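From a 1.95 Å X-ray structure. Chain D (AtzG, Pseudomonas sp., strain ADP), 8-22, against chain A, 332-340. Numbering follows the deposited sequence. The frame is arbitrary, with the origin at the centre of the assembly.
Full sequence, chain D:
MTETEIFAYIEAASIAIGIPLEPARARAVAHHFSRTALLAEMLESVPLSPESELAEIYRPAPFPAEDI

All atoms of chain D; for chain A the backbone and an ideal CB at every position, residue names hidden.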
# COMPACT_ATOMS: atom_id res chain seq x y z
N ALA D 8 -13.87 18.59 21.07
CA ALA D 8 -12.53 19.17 21.16
C ALA D 8 -11.62 18.69 20.03
O ALA D 8 -10.78 19.47 19.55
CB ALA D 8 -11.86 18.89 22.50
N TYR D 9 -11.72 17.42 19.67
CA TYR D 9 -10.86 16.88 18.62
C TYR D 9 -11.15 17.49 17.23
O TYR D 9 -10.22 17.92 16.51
CB TYR D 9 -10.99 15.35 18.54
CG TYR D 9 -10.13 14.77 17.42
CD1 TYR D 9 -8.75 14.77 17.51
CD2 TYR D 9 -10.71 14.36 16.23
CE1 TYR D 9 -7.96 14.25 16.51
CE2 TYR D 9 -9.95 13.87 15.19
CZ TYR D 9 -8.56 13.81 15.33
OH TYR D 9 -7.79 13.35 14.28
N ILE D 10 -12.42 17.50 16.86
CA ILE D 10 -12.85 18.09 15.60
C ILE D 10 -12.34 19.53 15.49
O ILE D 10 -11.74 19.91 14.46
CB ILE D 10 -14.40 18.02 15.41
CG1 ILE D 10 -14.86 16.58 15.23
CG2 ILE D 10 -14.88 18.85 14.23
CD1 ILE D 10 -14.07 15.73 14.27
N GLU D 11 -12.52 20.30 16.55
CA GLU D 11 -12.07 21.67 16.55
C GLU D 11 -10.55 21.83 16.36
O GLU D 11 -10.13 22.57 15.47
CB GLU D 11 -12.45 22.38 17.83
CG GLU D 11 -12.01 23.85 17.86
CD GLU D 11 -12.53 24.55 19.10
OE1 GLU D 11 -13.79 24.69 19.27
OE2 GLU D 11 -11.68 24.93 19.94
N ALA D 12 -9.76 21.10 17.16
CA ALA D 12 -8.32 21.22 17.10
C ALA D 12 -7.75 20.63 15.83
O ALA D 12 -6.80 21.19 15.26
CB ALA D 12 -7.67 20.55 18.33
N ALA D 13 -8.29 19.49 15.40
CA ALA D 13 -7.77 18.83 14.18
C ALA D 13 -8.06 19.62 12.92
O ALA D 13 -7.23 19.70 12.03
CB ALA D 13 -8.32 17.43 14.07
N SER D 14 -9.25 20.20 12.84
CA SER D 14 -9.67 20.96 11.66
C SER D 14 -8.79 22.22 11.55
O SER D 14 -8.26 22.52 10.46
CB SER D 14 -11.18 21.29 11.67
OG SER D 14 -11.48 22.15 12.76
N ILE D 15 -8.56 22.89 12.67
CA ILE D 15 -7.63 24.05 12.69
C ILE D 15 -6.22 23.61 12.27
O ILE D 15 -5.64 24.24 11.37
CB ILE D 15 -7.59 24.78 14.05
CG1 ILE D 15 -8.92 25.45 14.32
CG2 ILE D 15 -6.47 25.81 14.06
CD1 ILE D 15 -9.13 25.92 15.78
N ALA D 16 -5.70 22.53 12.84
CA ALA D 16 -4.38 22.08 12.53
C ALA D 16 -4.14 21.75 11.04
O ALA D 16 -3.04 21.98 10.52
CB ALA D 16 -4.02 20.83 13.34
N ILE D 17 -5.13 21.14 10.38
CA ILE D 17 -4.96 20.72 9.00
C ILE D 17 -5.36 21.86 8.03
O ILE D 17 -5.18 21.74 6.85
CB ILE D 17 -5.77 19.44 8.77
CG1 ILE D 17 -5.27 18.59 7.61
CG2 ILE D 17 -7.23 19.70 8.47
CD1 ILE D 17 -3.86 18.08 7.71
N GLY D 18 -5.89 22.97 8.54
CA GLY D 18 -6.19 24.15 7.69
C GLY D 18 -7.60 24.20 7.11
O GLY D 18 -7.81 24.77 6.05
N ILE D 19 -8.59 23.58 7.78
CA ILE D 19 -9.99 23.64 7.30
C ILE D 19 -10.77 24.17 8.53
O ILE D 19 -11.39 23.42 9.25
CB ILE D 19 -10.53 22.27 6.91
CG1 ILE D 19 -9.67 21.61 5.84
CG2 ILE D 19 -11.99 22.36 6.42
CD1 ILE D 19 -9.92 20.12 5.70
N PRO D 20 -10.70 25.48 8.83
CA PRO D 20 -11.48 26.08 9.92
C PRO D 20 -12.97 25.89 9.72
O PRO D 20 -13.51 26.00 8.60
CB PRO D 20 -11.08 27.59 9.85
CG PRO D 20 -10.55 27.74 8.46
CD PRO D 20 -9.77 26.47 8.28
N LEU D 21 -13.62 25.44 10.79
CA LEU D 21 -15.06 25.10 10.77
C LEU D 21 -15.90 26.06 11.64
O LEU D 21 -15.67 26.18 12.82
CB LEU D 21 -15.25 23.67 11.27
CG LEU D 21 -14.48 22.56 10.46
CD1 LEU D 21 -14.66 21.20 11.12
CD2 LEU D 21 -14.93 22.52 8.99
N GLU D 22 -16.89 26.70 11.02
CA GLU D 22 -17.95 27.42 11.72
C GLU D 22 -18.76 26.48 12.62
O GLU D 22 -18.77 25.28 12.37
CB GLU D 22 -18.88 28.11 10.70
CG GLU D 22 -18.26 29.32 9.99
CD GLU D 22 -17.72 30.38 10.96
OE1 GLU D 22 -18.48 30.84 11.88
OE2 GLU D 22 -16.52 30.76 10.84
N UNK A 332 -16.39 14.30 3.59
CA UNK A 332 -15.01 14.42 3.16
C UNK A 332 -14.15 15.00 4.26
O UNK A 332 -13.04 14.49 4.53
CB UNK A 332 -14.91 15.28 1.90
N UNK A 333 -14.65 16.06 4.92
CA UNK A 333 -13.88 16.69 5.99
C UNK A 333 -13.68 15.68 7.15
O UNK A 333 -12.57 15.54 7.64
CB UNK A 333 -14.59 17.95 6.48
N UNK A 334 -14.73 15.00 7.57
CA UNK A 334 -14.59 13.95 8.57
C UNK A 334 -13.52 12.96 8.22
O UNK A 334 -12.67 12.61 9.07
CB UNK A 334 -15.92 13.22 8.76
N UNK A 335 -13.52 12.52 6.97
CA UNK A 335 -12.49 11.58 6.47
C UNK A 335 -11.07 12.09 6.65
O UNK A 335 -10.17 11.35 7.07
CB UNK A 335 -12.73 11.29 4.99
N UNK A 336 -10.85 13.37 6.35
CA UNK A 336 -9.51 14.01 6.53
C UNK A 336 -9.08 14.03 7.99
O UNK A 336 -7.90 13.99 8.29
CB UNK A 336 -9.52 15.44 5.99
N UNK A 337 -10.05 14.15 8.92
CA UNK A 337 -9.76 14.25 10.35
C UNK A 337 -9.57 12.89 11.05
O UNK A 337 -9.24 12.87 12.24
CB UNK A 337 -10.89 15.02 11.04
N UNK A 338 -9.70 11.79 10.33
CA UNK A 338 -9.64 10.47 10.95
C UNK A 338 -8.22 10.18 11.43
O UNK A 338 -7.24 10.42 10.71
CB UNK A 338 -10.10 9.39 9.97
N UNK A 339 -8.08 9.73 12.69
CA UNK A 339 -6.73 9.23 13.12
C UNK A 339 -6.06 8.27 12.10
O UNK A 339 -6.70 7.43 11.52
CB UNK A 339 -6.86 8.50 14.46
N UNK A 340 -4.78 8.45 11.87
CA UNK A 340 -3.99 7.60 11.02
C UNK A 340 -3.98 6.16 11.57
O UNK A 340 -3.89 5.21 10.80
CB UNK A 340 -2.57 8.15 10.90

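Position 332 opens the stretch on a helical turn, and its ideal CB has nothing of the chain D stretch within 5.5 Å. The contact sets no rule here; the deposited residue is Phe A332, whose ring stays out of reach.

Position 333 turns its CA-to-CB bond toward chain D. The ideal CB lies 5.1 Å from Ile D19 CG2 and 5.2 Å from Leu D21 CD2, a gap too wide for alanine to close. Both neighbours are apolar, so leucine, isoleucine or methionine would suit. The residue is Ile A333, and its CD1 reaches Ile D19 CG2 at 3.9 Å and Leu D21 CD2 at 4.0 Å.

Position 334 points away, and many small or polar residues would be compatible with this contact; it is Ser A334. Position 335 is out of reach: an ideal CB would sit 3.2 Å from the carbonyl O of residue 332. Helical phi/psi do not demand glycine, yet that crowding favours it, and Gly A335 is found.

At 336 the bond again points toward chain D. The ideal CB is 4.7 Å from Ile D19 CD1 and 5.4 Å from Ile D17 CG2, so a modest aliphatic such as valine or isoleucine would fit. Val A336 takes the t rotamer and sets CG1 4.0 Å from Ile D17 CG1 and 4.3 Å from Ile D19 CD1.

Position 337 points its CA-to-CB bond toward the chain D helix, with its CA 6.3 Å from the CA of Ala D13. The ideal CB stands 4.4 Å from Tyr D9 CE2, 4.6 Å from Ile D10 CD1 and 4.7 Å from Ala D13 CB. The small side chain of Ala D13 leaves room between larger neighbours, which suggests leucine or methionine. Leu A337 buries more area than any other residue of the contact: CD1 meets Ile D10 CD1 at 3.9 Å, while CD2 lies 3.9 Å from Ile D17 CG2 and 4.2 Å from Ala D13 CB. Its backbone contributes independently of side-chain identity, as Tyr D9 OH donates a hydrogen bond to Leu A337 O at 2.5 Å, near the plane of the tyrosine ring.

Position 338 points away, leaving the choice open; Gln A338 turns to a partner elsewhere in the structure.

At 339 the bond runs sideways, and the residue occupies the N-cap position, right before a helix. Phi near -46° admits proline; serine and aspartate are common N-cap residues. Pro A339 CD lies 4.0 Å from Tyr D9 OH and 4.5 Å from Tyr D9 CZ, a loose contact beside the hydrogen bond.

Position 340 is beyond reach, and Val A340 makes no contact.

Chain A, residues 332-340: FISGVLQPV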
# COMPACT_ATOMS: atom_id res chain seq x y z
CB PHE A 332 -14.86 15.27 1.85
CG PHE A 332 -15.16 14.55 0.58
CD1 PHE A 332 -14.47 13.42 0.21
CD2 PHE A 332 -16.11 15.02 -0.26
CE1 PHE A 332 -14.73 12.78 -1.01
CE2 PHE A 332 -16.42 14.37 -1.46
CZ PHE A 332 -15.71 13.25 -1.84
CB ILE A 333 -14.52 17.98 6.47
CG1 ILE A 333 -14.34 19.09 5.47
CG2 ILE A 333 -13.92 18.44 7.78
CD1 ILE A 333 -15.24 20.32 5.71
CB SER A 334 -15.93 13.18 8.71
OG SER A 334 -15.82 12.25 9.80
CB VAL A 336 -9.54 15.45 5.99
CG1 VAL A 336 -8.33 16.24 6.41
CG2 VAL A 336 -9.68 15.43 4.49
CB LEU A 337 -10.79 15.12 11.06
CG LEU A 337 -11.06 16.49 10.43
CD1 LEU A 337 -12.07 17.33 11.27
CD2 LEU A 337 -9.80 17.28 10.16
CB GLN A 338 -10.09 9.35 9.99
CG GLN A 338 -11.57 9.35 9.73
CD GLN A 338 -12.02 8.40 8.67
OE1 GLN A 338 -13.18 8.44 8.28
NE2 GLN A 338 -11.15 7.50 8.23
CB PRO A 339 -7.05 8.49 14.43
CG PRO A 339 -8.29 9.21 14.97
CD PRO A 339 -9.09 9.64 13.76
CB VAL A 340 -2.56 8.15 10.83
CG1 VAL A 340 -1.75 8.06 12.12
CG2 VAL A 340 -1.87 7.42 9.68
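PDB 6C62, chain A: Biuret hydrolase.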